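Long-range contacts in periplasmic beta-glucosidase (Pseudomonas aeruginosa, PDB 6R5T), which probably hydrolyses terminal, non-reducing beta-D-glucosyl residues with release of beta-D-glucose, as a periplasmic member of glycoside hydrolase family 3: residues Val127-Asp132 with Leu205-Ala210; Ser560-Met565 with Ala652-Leu657; Phe567-Gly572 with Gly605-Phe610; Leu657-Pro662 with Glu672-Arg677. The protein carries 1 engineered substitution. One frame throughout, in Å; residues are numbered along the deposited sequence. Where two conformers were deposited one is given.

Contact 1 (Val127-Asp132 with Leu205-Ala210)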
# COMPACT_ATOMS: atom_id res chain seq x y z
N VAL A 127 -10.31 -12.25 12.93
CA VAL A 127 -10.38 -12.87 11.59
C VAL A 127 -10.13 -11.87 10.48
O VAL A 127 -10.58 -12.10 9.34
CB VAL A 127 -11.72 -13.59 11.44
CG1 VAL A 127 -11.88 -14.61 12.56
CG2 VAL A 127 -12.93 -12.67 11.40
N ASP A 128 -9.38 -10.81 10.78
CA ASP A 128 -9.03 -9.81 9.77
C ASP A 128 -7.99 -10.41 8.81
O ASP A 128 -6.99 -10.93 9.27
CB ASP A 128 -8.50 -8.56 10.42
CG ASP A 128 -9.36 -8.00 11.54
OD1 ASP A 128 -10.57 -8.00 11.36
OD2 ASP A 128 -8.79 -7.58 12.53
N ILE A 129 -8.23 -10.35 7.49
CA ILE A 129 -7.23 -10.72 6.47
C ILE A 129 -6.07 -9.74 6.58
O ILE A 129 -6.28 -8.51 6.63
CB ILE A 129 -7.90 -10.66 5.09
CG1 ILE A 129 -8.96 -11.76 5.01
CG2 ILE A 129 -6.95 -10.73 3.93
CD1 ILE A 129 -8.41 -13.14 5.09
N THR A 130 -4.84 -10.27 6.47
CA THR A 130 -3.63 -9.43 6.53
C THR A 130 -2.71 -9.69 5.33
O THR A 130 -2.23 -10.79 5.16
CB THR A 130 -2.85 -9.62 7.82
OG1 THR A 130 -2.51 -11.00 7.95
CG2 THR A 130 -3.70 -9.14 9.00
N ARG A 131 -2.54 -8.65 4.52
CA ARG A 131 -1.62 -8.68 3.36
C ARG A 131 -0.42 -7.74 3.56
O ARG A 131 0.48 -7.70 2.64
CB ARG A 131 -2.37 -8.29 2.09
CG ARG A 131 -3.43 -9.30 1.68
CD ARG A 131 -4.20 -8.81 0.47
NE ARG A 131 -5.06 -9.89 -0.03
CZ ARG A 131 -5.98 -9.74 -0.95
NH1 ARG A 131 -6.16 -8.56 -1.54
NH2 ARG A 131 -6.66 -10.79 -1.34
N ASP A 132 -0.34 -7.05 4.67
CA ASP A 132 0.71 -6.04 4.92
C ASP A 132 1.43 -6.44 6.19
O ASP A 132 0.96 -6.22 7.28
CB ASP A 132 0.14 -4.64 5.01
CG ASP A 132 1.18 -3.53 5.04
OD1 ASP A 132 2.29 -3.73 5.61
OD2 ASP A 132 0.85 -2.46 4.41
N LEU A 205 -14.46 -9.60 3.61
CA LEU A 205 -15.66 -9.80 4.46
C LEU A 205 -15.95 -11.27 4.78
O LEU A 205 -16.55 -11.52 5.82
CB LEU A 205 -16.87 -9.14 3.82
CG LEU A 205 -16.87 -7.62 3.85
CD1 LEU A 205 -18.01 -7.09 2.97
CD2 LEU A 205 -16.99 -7.10 5.27
N PRO A 206 -15.65 -12.29 3.94
CA PRO A 206 -16.07 -13.66 4.22
C PRO A 206 -15.72 -14.22 5.60
O PRO A 206 -16.56 -14.97 6.15
CB PRO A 206 -15.48 -14.49 3.08
CG PRO A 206 -15.46 -13.51 1.94
CD PRO A 206 -15.07 -12.19 2.57
N PRO A 207 -14.56 -13.91 6.24
CA PRO A 207 -14.32 -14.47 7.57
C PRO A 207 -15.31 -14.00 8.65
O PRO A 207 -15.67 -14.79 9.52
CB PRO A 207 -12.91 -14.02 7.91
CG PRO A 207 -12.30 -13.83 6.52
CD PRO A 207 -13.39 -13.22 5.67
N TYR A 208 -15.77 -12.77 8.53
CA TYR A 208 -16.76 -12.27 9.51
C TYR A 208 -18.09 -12.96 9.27
O TYR A 208 -18.73 -13.38 10.25
CB TYR A 208 -16.93 -10.76 9.46
CG TYR A 208 -15.65 -9.98 9.49
CD1 TYR A 208 -14.91 -9.78 10.64
CD2 TYR A 208 -15.23 -9.36 8.35
CE1 TYR A 208 -13.71 -9.10 10.62
CE2 TYR A 208 -14.05 -8.63 8.31
CZ TYR A 208 -13.28 -8.50 9.44
OH TYR A 208 -12.12 -7.75 9.40
N LYS A 209 -18.47 -13.13 8.00
CA LYS A 209 -19.70 -13.87 7.68
C LYS A 209 -19.60 -15.31 8.17
O LYS A 209 -20.62 -15.87 8.63
CB LYS A 209 -20.01 -13.78 6.19
CG LYS A 209 -21.34 -14.40 5.82
CD LYS A 209 -21.69 -14.18 4.40
CE LYS A 209 -23.13 -14.53 4.15
NZ LYS A 209 -23.38 -15.97 4.37
N ALA A 210 -18.45 -15.96 8.03
CA ALA A 210 -18.27 -17.35 8.51
C ALA A 210 -18.52 -17.41 10.01
O ALA A 210 -19.12 -18.42 10.51
CB ALA A 210 -16.86 -17.80 8.23
O HOH W 1 -10.80 -8.41 6.96
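Asp-128 and Tyr-208 meet tip to tip: the phenol OH donates to OD1 of the carboxylate at 2.5 Å between Tyr-208 OH and Asp-128 OD1. The oxygen lies at the edge of the tyrosine ring, in its plane, and is met on its anti side, 22° out of the carboxylate plane. The two flat groups are turned 51° against each other. The Tyr-208 CG atom sits beside its own backbone N, anti to the carbonyl carbon (chi1 -50°), which swings the ring off the helix toward the loop. Three bonds grip its hydroxyl, for besides donating to Asp-128 it accepts from the backbone N of Leu-180 and from a water 2.9 Å from Tyr-208 OH. That water in turn takes the N-H of Ile-129.

Next to the polar end, Val-127 wedges its CG2 branch between its neighbours, 3.6 Å from Tyr-208 CD1 and 3.7 Å from Pro-207 CB. The carbonyl of Val-127 also rests on the proline, with Val-127 O 3.3 Å from Pro-207 CB, and the tip of Ile-129 reaches the same ring more loosely.

The other carboxylate oxygen of Asp-128, OD2, is hydrogen-bonded to ND1 of His-177, a residue of the sugar pocket. Tyr-208 thus probably steadies a second-shell aspartate, in a buried loop-to-helix contact of the TIM-barrel domain behind a residue of the glycan pocket.

Contact 2 (Ser560-Met565 with Ala652-Leu657)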
# COMPACT_ATOMS: atom_id res chain seq x y z
N SER A 560 5.96 -29.83 10.60
CA SER A 560 4.81 -30.00 9.67
C SER A 560 4.14 -28.65 9.40
O SER A 560 3.18 -28.62 8.58
CB SER A 560 3.82 -31.00 10.19
OG SER A 560 3.43 -30.69 11.52
N GLY A 561 4.60 -27.58 10.01
CA GLY A 561 3.95 -26.27 9.83
C GLY A 561 4.22 -25.75 8.44
O GLY A 561 5.27 -26.04 7.82
N LYS A 562 3.25 -24.99 7.91
CA LYS A 562 3.41 -24.30 6.63
C LYS A 562 2.90 -22.88 6.75
O LYS A 562 1.89 -22.64 7.40
CB LYS A 562 2.69 -25.09 5.52
CG LYS A 562 3.52 -26.33 5.09
CD LYS A 562 2.91 -27.07 3.98
CE LYS A 562 3.76 -28.23 3.50
NZ LYS A 562 4.89 -27.76 2.65
N LEU A 563 3.57 -21.96 6.06
CA LEU A 563 3.23 -20.53 6.13
C LEU A 563 1.81 -20.29 5.68
O LEU A 563 1.41 -20.85 4.65
CB LEU A 563 4.19 -19.69 5.31
CG LEU A 563 5.65 -19.83 5.70
CD1 LEU A 563 6.48 -18.96 4.79
CD2 LEU A 563 5.89 -19.47 7.18
N THR A 564 1.11 -19.37 6.35
CA THR A 564 -0.20 -18.89 5.84
C THR A 564 -0.12 -17.42 5.43
O THR A 564 -1.17 -16.79 5.21
CB THR A 564 -1.30 -19.08 6.88
OG1 THR A 564 -1.07 -18.23 8.02
CG2 THR A 564 -1.41 -20.55 7.29
N MET A 565 1.07 -16.86 5.45
CA MET A 565 1.31 -15.48 4.95
C MET A 565 2.65 -15.52 4.24
O MET A 565 3.61 -16.16 4.73
CB MET A 565 1.28 -14.52 6.12
CG MET A 565 1.21 -13.07 5.73
SD MET A 565 0.78 -12.08 7.19
CE MET A 565 0.91 -10.45 6.46
N ALA A 652 4.15 -35.26 8.73
CA ALA A 652 2.98 -34.72 8.04
C ALA A 652 3.42 -33.63 7.04
O ALA A 652 4.48 -32.99 7.21
CB ALA A 652 2.00 -34.19 9.05
N THR A 653 2.56 -33.47 6.05
CA THR A 653 2.61 -32.32 5.13
C THR A 653 1.17 -31.93 4.81
O THR A 653 0.21 -32.52 5.35
CB THR A 653 3.43 -32.62 3.88
OG1 THR A 653 3.57 -31.40 3.13
CG2 THR A 653 2.79 -33.64 2.98
N VAL A 654 1.04 -30.86 4.06
CA VAL A 654 -0.30 -30.31 3.75
C VAL A 654 -0.43 -30.26 2.23
O VAL A 654 0.34 -29.49 1.56
CB VAL A 654 -0.51 -28.92 4.34
CG1 VAL A 654 -1.93 -28.43 4.04
CG2 VAL A 654 -0.20 -28.90 5.85
N VAL A 655 -1.36 -31.02 1.68
CA VAL A 655 -1.67 -31.00 0.24
C VAL A 655 -2.66 -29.87 -0.00
O VAL A 655 -3.70 -29.81 0.69
CB VAL A 655 -2.23 -32.33 -0.25
CG1 VAL A 655 -2.47 -32.28 -1.74
CG2 VAL A 655 -1.26 -33.46 0.09
N GLN A 656 -2.29 -28.96 -0.88
CA GLN A 656 -3.08 -27.73 -1.11
C GLN A 656 -3.70 -27.77 -2.51
O GLN A 656 -3.01 -28.15 -3.45
CB GLN A 656 -2.16 -26.51 -0.98
CG GLN A 656 -1.55 -26.47 0.42
CD GLN A 656 -0.18 -25.82 0.46
OE1 GLN A 656 0.03 -24.75 -0.15
NE2 GLN A 656 0.73 -26.40 1.24
N LEU A 657 -4.95 -27.35 -2.60
CA LEU A 657 -5.67 -27.24 -3.86
C LEU A 657 -5.97 -25.78 -4.12
O LEU A 657 -6.62 -25.13 -3.27
CB LEU A 657 -6.94 -28.09 -3.83
CG LEU A 657 -7.62 -28.13 -5.20
CD1 LEU A 657 -8.29 -29.46 -5.43
CD2 LEU A 657 -8.63 -27.00 -5.34
O HOH W 2 5.86 -30.80 2.31
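Lys-562 reaches across to the strand 652-657 as an extended arm, passing Val-654 side by side with the two chains running in opposite senses; Lys-562 CD comes 3.9 Å from Val-654 CB. Its methylenes stay straight until the last bond, where a turn (chi4 -78°) swings NZ aside. With NZ turned aside, it is CE that lies against the threonine hydroxyl, Lys-562 CE 3.2 Å from Thr-653 OG1. NZ finds its acceptors elsewhere, in the carbonyls of Gly-613 and Leu-720, and in a water that also meets Thr-653 OG1.

Gln-656 approaches the arm at a slant from further along the strand, its NE2 lying 3.6 Å from Lys-562 CD. The amide is held by polar partners rather than by the lysine: Gln-656 NE2 donates to Val-654 O at 3.1 Å, from above the carbonyl plane, and to Gly-611 O, while OE1 pairs with Tyr-658 OH. At the start of the segments the small side chains of Ser-560 and Ala-652 touch, CB to CB, at 3.8 Å.

No direct hydrogen bond spans the two segments, and the buried Val-654 N has no partner in the model. This is interdomain packing, in which a loop of the family 3 C-terminal domain lies against a strand of the fibronectin type III-like domain.

Contact 3 (Phe567-Gly572 with Gly605-Phe610)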
# COMPACT_ATOMS: atom_id res chain seq x y z
N PHE A 567 6.27 -14.40 2.89
CA PHE A 567 7.37 -13.66 3.54
C PHE A 567 8.05 -12.81 2.48
O PHE A 567 8.66 -13.37 1.56
CB PHE A 567 8.36 -14.61 4.20
CG PHE A 567 7.97 -15.05 5.59
CD1 PHE A 567 6.68 -15.36 5.94
CD2 PHE A 567 8.95 -15.20 6.56
CE1 PHE A 567 6.33 -15.76 7.23
CE2 PHE A 567 8.60 -15.66 7.83
CZ PHE A 567 7.30 -15.91 8.18
N PRO A 568 7.94 -11.48 2.56
CA PRO A 568 8.50 -10.62 1.55
C PRO A 568 10.02 -10.69 1.64
O PRO A 568 10.53 -10.85 2.73
CB PRO A 568 8.07 -9.19 1.91
CG PRO A 568 6.96 -9.37 2.91
CD PRO A 568 7.22 -10.69 3.60
N ARG A 569 10.69 -10.42 0.52
CA ARG A 569 12.18 -10.29 0.56
C ARG A 569 12.56 -9.03 1.33
O ARG A 569 13.64 -9.02 1.95
CB ARG A 569 12.78 -10.29 -0.85
CG ARG A 569 12.59 -11.63 -1.53
CD ARG A 569 13.05 -11.53 -2.96
NE ARG A 569 12.72 -12.74 -3.68
CZ ARG A 569 13.44 -13.86 -3.67
NH1 ARG A 569 14.57 -13.93 -3.02
NH2 ARG A 569 13.00 -14.89 -4.37
N SER A 570 11.75 -7.98 1.29
CA SER A 570 12.02 -6.76 2.06
C SER A 570 10.72 -5.98 2.21
O SER A 570 9.77 -6.22 1.46
CB SER A 570 13.07 -5.89 1.41
OG SER A 570 12.56 -5.33 0.21
N VAL A 571 10.73 -5.02 3.09
CA VAL A 571 9.56 -4.15 3.35
C VAL A 571 9.20 -3.36 2.09
O VAL A 571 8.02 -3.04 1.88
CB VAL A 571 9.82 -3.25 4.56
CG1 VAL A 571 10.85 -2.14 4.27
CG2 VAL A 571 8.50 -2.67 5.04
N GLY A 572 10.19 -3.09 1.22
CA GLY A 572 9.89 -2.32 0.02
C GLY A 572 9.12 -3.10 -1.00
O GLY A 572 8.73 -2.48 -2.00
N GLY A 605 9.25 -11.71 -6.23
CA GLY A 605 8.50 -12.76 -5.54
C GLY A 605 8.86 -12.81 -4.07
O GLY A 605 9.88 -12.28 -3.62
N PRO A 606 8.04 -13.52 -3.26
CA PRO A 606 8.34 -13.68 -1.86
C PRO A 606 9.61 -14.53 -1.68
O PRO A 606 9.94 -15.36 -2.55
CB PRO A 606 7.10 -14.43 -1.34
CG PRO A 606 6.65 -15.20 -2.50
CD PRO A 606 6.87 -14.29 -3.71
N LEU A 607 10.28 -14.35 -0.55
CA LEU A 607 11.38 -15.26 -0.19
C LEU A 607 10.79 -16.64 0.09
O LEU A 607 11.32 -17.63 -0.42
CB LEU A 607 12.13 -14.75 1.05
CG LEU A 607 13.30 -15.65 1.43
CD1 LEU A 607 14.32 -15.81 0.29
CD2 LEU A 607 14.02 -15.09 2.62
N TYR A 608 9.68 -16.70 0.84
CA TYR A 608 9.00 -17.98 1.14
C TYR A 608 7.54 -17.76 0.79
O TYR A 608 6.93 -16.84 1.32
CB TYR A 608 9.14 -18.38 2.61
CG TYR A 608 10.55 -18.44 3.14
CD1 TYR A 608 11.44 -19.41 2.73
CD2 TYR A 608 10.96 -17.55 4.11
CE1 TYR A 608 12.72 -19.48 3.28
CE2 TYR A 608 12.23 -17.61 4.66
CZ TYR A 608 13.12 -18.58 4.24
OH TYR A 608 14.38 -18.65 4.80
N PRO A 609 6.97 -18.57 -0.09
CA PRO A 609 5.58 -18.35 -0.52
C PRO A 609 4.57 -18.94 0.47
O PRO A 609 4.86 -19.71 1.33
CB PRO A 609 5.51 -19.12 -1.82
CG PRO A 609 6.46 -20.26 -1.57
CD PRO A 609 7.61 -19.70 -0.77
N PHE A 610 3.34 -18.50 0.30
CA PHE A 610 2.19 -19.08 1.00
C PHE A 610 2.20 -20.60 0.86
O PHE A 610 2.43 -21.12 -0.25
CB PHE A 610 0.92 -18.53 0.39
CG PHE A 610 -0.33 -19.02 1.05
CD1 PHE A 610 -0.84 -18.42 2.21
CD2 PHE A 610 -1.04 -20.08 0.51
CE1 PHE A 610 -2.04 -18.86 2.75
CE2 PHE A 610 -2.23 -20.51 1.06
CZ PHE A 610 -2.72 -19.93 2.18
O HOH W 3 9.13 -10.25 -1.89
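The guanidinium of Arg-569 has the backbone of Leu-607 over one face, with Leu-607 CA 4.3 Å above the plane and over its centre, while Gly-605 O lies at its edge. The NE of Arg-569 is 2.9 Å from Gly-605 O, but the bond is bent (129° at the hydrogen) and weak; Asn-604 O is a further acceptor for the same N-H. The arginine chain runs extended from CG to NE and crosses the Leu-607 side chain at about a right angle, bringing Arg-569 NH1 within 3.8 Å of Leu-607 CD1. A second flat group, the Tyr-608 ring, carries CG of Leu-607 over the centre of one face and is touched at its edge by Phe-567, CB to Tyr-608 CD2 at 3.9 Å. Leu-607 thus lies against both flat groups, its CA and a methyl against the guanidinium and its CG over the ring, and the phenol end of Tyr-608 is tied to Gln-529.

Alongside these groups the main chains pair. Phe-567 N donates almost perfectly straight (179°) to Tyr-608 O at 3.0 Å, whereas Phe-567 O accepts a more bent bond from Leu-607 N at 2.8 Å. A water joins Arg-569 N to Gly-605 O.

Beyond the pairing, Val-571 packs on Val-571 of the second subunit, and Gly-572 O bonds Arg-134 of that subunit. With Leu-607 and Tyr-608 both facing Phe-567 across a single antiparallel bridge, the backbone forms a classic beta bulge that pins together two parts of one long loop of the family 3 C-terminal domain.

Contact 4 (Leu657-Pro662 with Glu672-Arg677). With MG (magnesium ion), chain F.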
# COMPACT_ATOMS: atom_id res chain seq x y z
N LEU A 657 -4.95 -27.35 -2.60
CA LEU A 657 -5.67 -27.24 -3.86
C LEU A 657 -5.97 -25.78 -4.12
O LEU A 657 -6.62 -25.13 -3.27
CB LEU A 657 -6.94 -28.09 -3.83
CG LEU A 657 -7.62 -28.13 -5.20
CD1 LEU A 657 -8.29 -29.46 -5.43
CD2 LEU A 657 -8.63 -27.00 -5.34
N TYR A 658 -5.61 -25.32 -5.31
CA TYR A 658 -5.87 -23.94 -5.74
C TYR A 658 -6.70 -23.99 -7.01
O TYR A 658 -6.55 -24.92 -7.82
CB TYR A 658 -4.57 -23.16 -5.98
CG TYR A 658 -3.68 -23.11 -4.76
CD1 TYR A 658 -2.76 -24.10 -4.50
CD2 TYR A 658 -3.75 -22.04 -3.88
CE1 TYR A 658 -1.94 -24.05 -3.38
CE2 TYR A 658 -2.94 -21.98 -2.76
CZ TYR A 658 -2.01 -22.96 -2.52
OH TYR A 658 -1.29 -22.84 -1.35
N LEU A 659 -7.50 -22.96 -7.20
CA LEU A 659 -8.26 -22.79 -8.46
C LEU A 659 -7.84 -21.49 -9.15
O LEU A 659 -7.65 -20.48 -8.46
CB LEU A 659 -9.76 -22.71 -8.16
CG LEU A 659 -10.43 -24.05 -7.89
CD1 LEU A 659 -11.92 -23.87 -7.75
CD2 LEU A 659 -10.14 -25.05 -8.98
N GLN A 660 -7.82 -21.53 -10.47
CA GLN A 660 -7.74 -20.29 -11.25
C GLN A 660 -8.93 -20.27 -12.21
O GLN A 660 -9.25 -21.33 -12.81
CB GLN A 660 -6.44 -20.16 -12.03
CG GLN A 660 -6.33 -18.84 -12.80
CD GLN A 660 -5.11 -18.79 -13.68
OE1 GLN A 660 -4.43 -19.79 -13.88
NE2 GLN A 660 -4.78 -17.59 -14.18
N ASP A 661 -9.50 -19.09 -12.39
CA ASP A 661 -10.55 -18.84 -13.41
C ASP A 661 -9.93 -17.93 -14.46
O ASP A 661 -9.89 -16.72 -14.26
CB ASP A 661 -11.74 -18.19 -12.73
CG ASP A 661 -12.91 -17.89 -13.64
OD1 ASP A 661 -12.78 -18.18 -14.87
OD2 ASP A 661 -13.90 -17.33 -13.14
N PRO A 662 -9.28 -18.50 -15.49
CA PRO A 662 -8.41 -17.68 -16.34
C PRO A 662 -9.11 -16.70 -17.27
O PRO A 662 -8.40 -15.86 -17.85
CB PRO A 662 -7.64 -18.74 -17.13
CG PRO A 662 -8.61 -19.91 -17.20
CD PRO A 662 -9.21 -19.93 -15.81
N GLU A 672 -6.26 -19.33 -6.15
CA GLU A 672 -7.03 -19.07 -4.93
C GLU A 672 -7.16 -20.41 -4.18
O GLU A 672 -7.57 -21.39 -4.81
CB GLU A 672 -8.42 -18.53 -5.23
CG GLU A 672 -8.43 -17.14 -5.85
CD GLU A 672 -9.81 -16.49 -5.91
OE1 GLU A 672 -10.59 -16.97 -6.76
OE2 GLU A 672 -10.11 -15.52 -5.14
N LEU A 673 -6.77 -20.48 -2.92
CA LEU A 673 -6.92 -21.74 -2.15
C LEU A 673 -8.40 -22.16 -2.12
O LEU A 673 -9.25 -21.32 -1.76
CB LEU A 673 -6.40 -21.56 -0.75
CG LEU A 673 -6.34 -22.82 0.10
CD1 LEU A 673 -5.23 -23.74 -0.37
CD2 LEU A 673 -6.09 -22.43 1.53
N ARG A 674 -8.66 -23.42 -2.41
CA ARG A 674 -10.03 -23.95 -2.36
C ARG A 674 -10.07 -25.31 -1.67
O ARG A 674 -11.14 -25.87 -1.57
CB ARG A 674 -10.69 -24.02 -3.74
CG ARG A 674 -11.10 -22.68 -4.31
CD ARG A 674 -12.17 -22.07 -3.47
NE ARG A 674 -12.66 -20.83 -4.02
CZ ARG A 674 -12.30 -19.64 -3.66
NH1 ARG A 674 -11.34 -19.47 -2.76
NH2 ARG A 674 -12.95 -18.60 -4.18
N GLY A 675 -8.97 -25.81 -1.12
CA GLY A 675 -9.04 -26.99 -0.28
C GLY A 675 -7.67 -27.35 0.22
O GLY A 675 -6.67 -26.85 -0.33
N PHE A 676 -7.63 -28.16 1.26
CA PHE A 676 -6.35 -28.66 1.74
C PHE A 676 -6.57 -29.91 2.58
O PHE A 676 -7.71 -30.15 3.03
CB PHE A 676 -5.59 -27.61 2.54
CG PHE A 676 -6.29 -27.09 3.76
CD1 PHE A 676 -6.14 -27.74 4.97
CD2 PHE A 676 -7.11 -25.97 3.66
CE1 PHE A 676 -6.76 -27.21 6.10
CE2 PHE A 676 -7.77 -25.48 4.77
CZ PHE A 676 -7.59 -26.12 5.98
N ARG A 677 -5.51 -30.68 2.70
CA ARG A 677 -5.56 -31.92 3.52
C ARG A 677 -4.23 -32.02 4.22
O ARG A 677 -3.20 -32.16 3.53
CB ARG A 677 -5.82 -33.18 2.69
CG ARG A 677 -6.58 -34.30 3.42
CD ARG A 677 -8.09 -33.98 3.53
NE ARG A 677 -8.92 -34.23 2.34
CZ ARG A 677 -9.70 -33.35 1.72
NH1 ARG A 677 -9.79 -32.07 2.10
NH2 ARG A 677 -10.40 -33.75 0.67
MG MG F . -14.06 -18.09 -16.54
O HOH W 4 -10.08 -18.83 -8.54
O HOH W 5 -15.33 -16.92 -15.30
O HOH W 6 -12.56 -19.20 -17.51
O HOH W 7 -15.07 -19.87 -16.08
O HOH W 8 -15.30 -17.97 -18.27
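Leu-657 and Gly-675 pair through the backbone of an antiparallel hairpin: Leu-657 N donates to Gly-675 O at 2.9 Å. Leu-657 O accepts twice, nearly straight from Arg-674 N at 2.8 Å and weakly from Gly-675 N, so two residues face one in a classic beta bulge. Past it, Leu-659 N bonds Glu-672 O, with a weak return bond.

Among apolar contacts, a CH-pi interaction stands out. CD1 of Leu-673 sits over one face of the Tyr-658 ring, 4.1 Å from its centroid and 25° off the normal. Leucine CG anti to the backbone N (chi1 -173°) carries the methyl there. On the other side of the sheet, Leu-657 CD2 meets Arg-674 CB at 4.0 Å.

Polar links gather toward the turn. A water donates to Leu-659 O and to Glu-672 OE1, its oxygen 2.6 Å from that OE1, which is salt-bridged to Arg-668. Asp-661 OD1 binds the magnesium ion at 2.1 Å, with four waters and Val-663 O completing six ligands.

OD2 of Asp-661 is salt-bridged to Arg-668 as well. One arginine therefore joins the metal-binding carboxylate to the strand carboxylate. Arg-668 should favour the ionised form of both, and the bound magnesium that of Asp-661 in addition.

Contact 1 lies closest to the chemistry, with the side chain of Asp-128 about 8 Å from the nearest bound glucose unit. It touches contact 2 where Thr-130 O meets Met-565 CE at 3.4 Å. Contact 3 falls within the chain span between the two segments of contact 2, and the pair meet through Leu-563 on Tyr-608 and Thr-564 on Phe-610. Contacts 2 and 4 share Leu-657 on strand 651-660, their centres 13 Å apart. Phe-610 CD2 of contact 3, 3.3 Å from Tyr-658 OH, touches contact 4 as well. Packing thus runs from the sugar-binding barrel through the C-terminal domain to the magnesium-bearing fibronectin-like domain, which lies away from the sugar pocket.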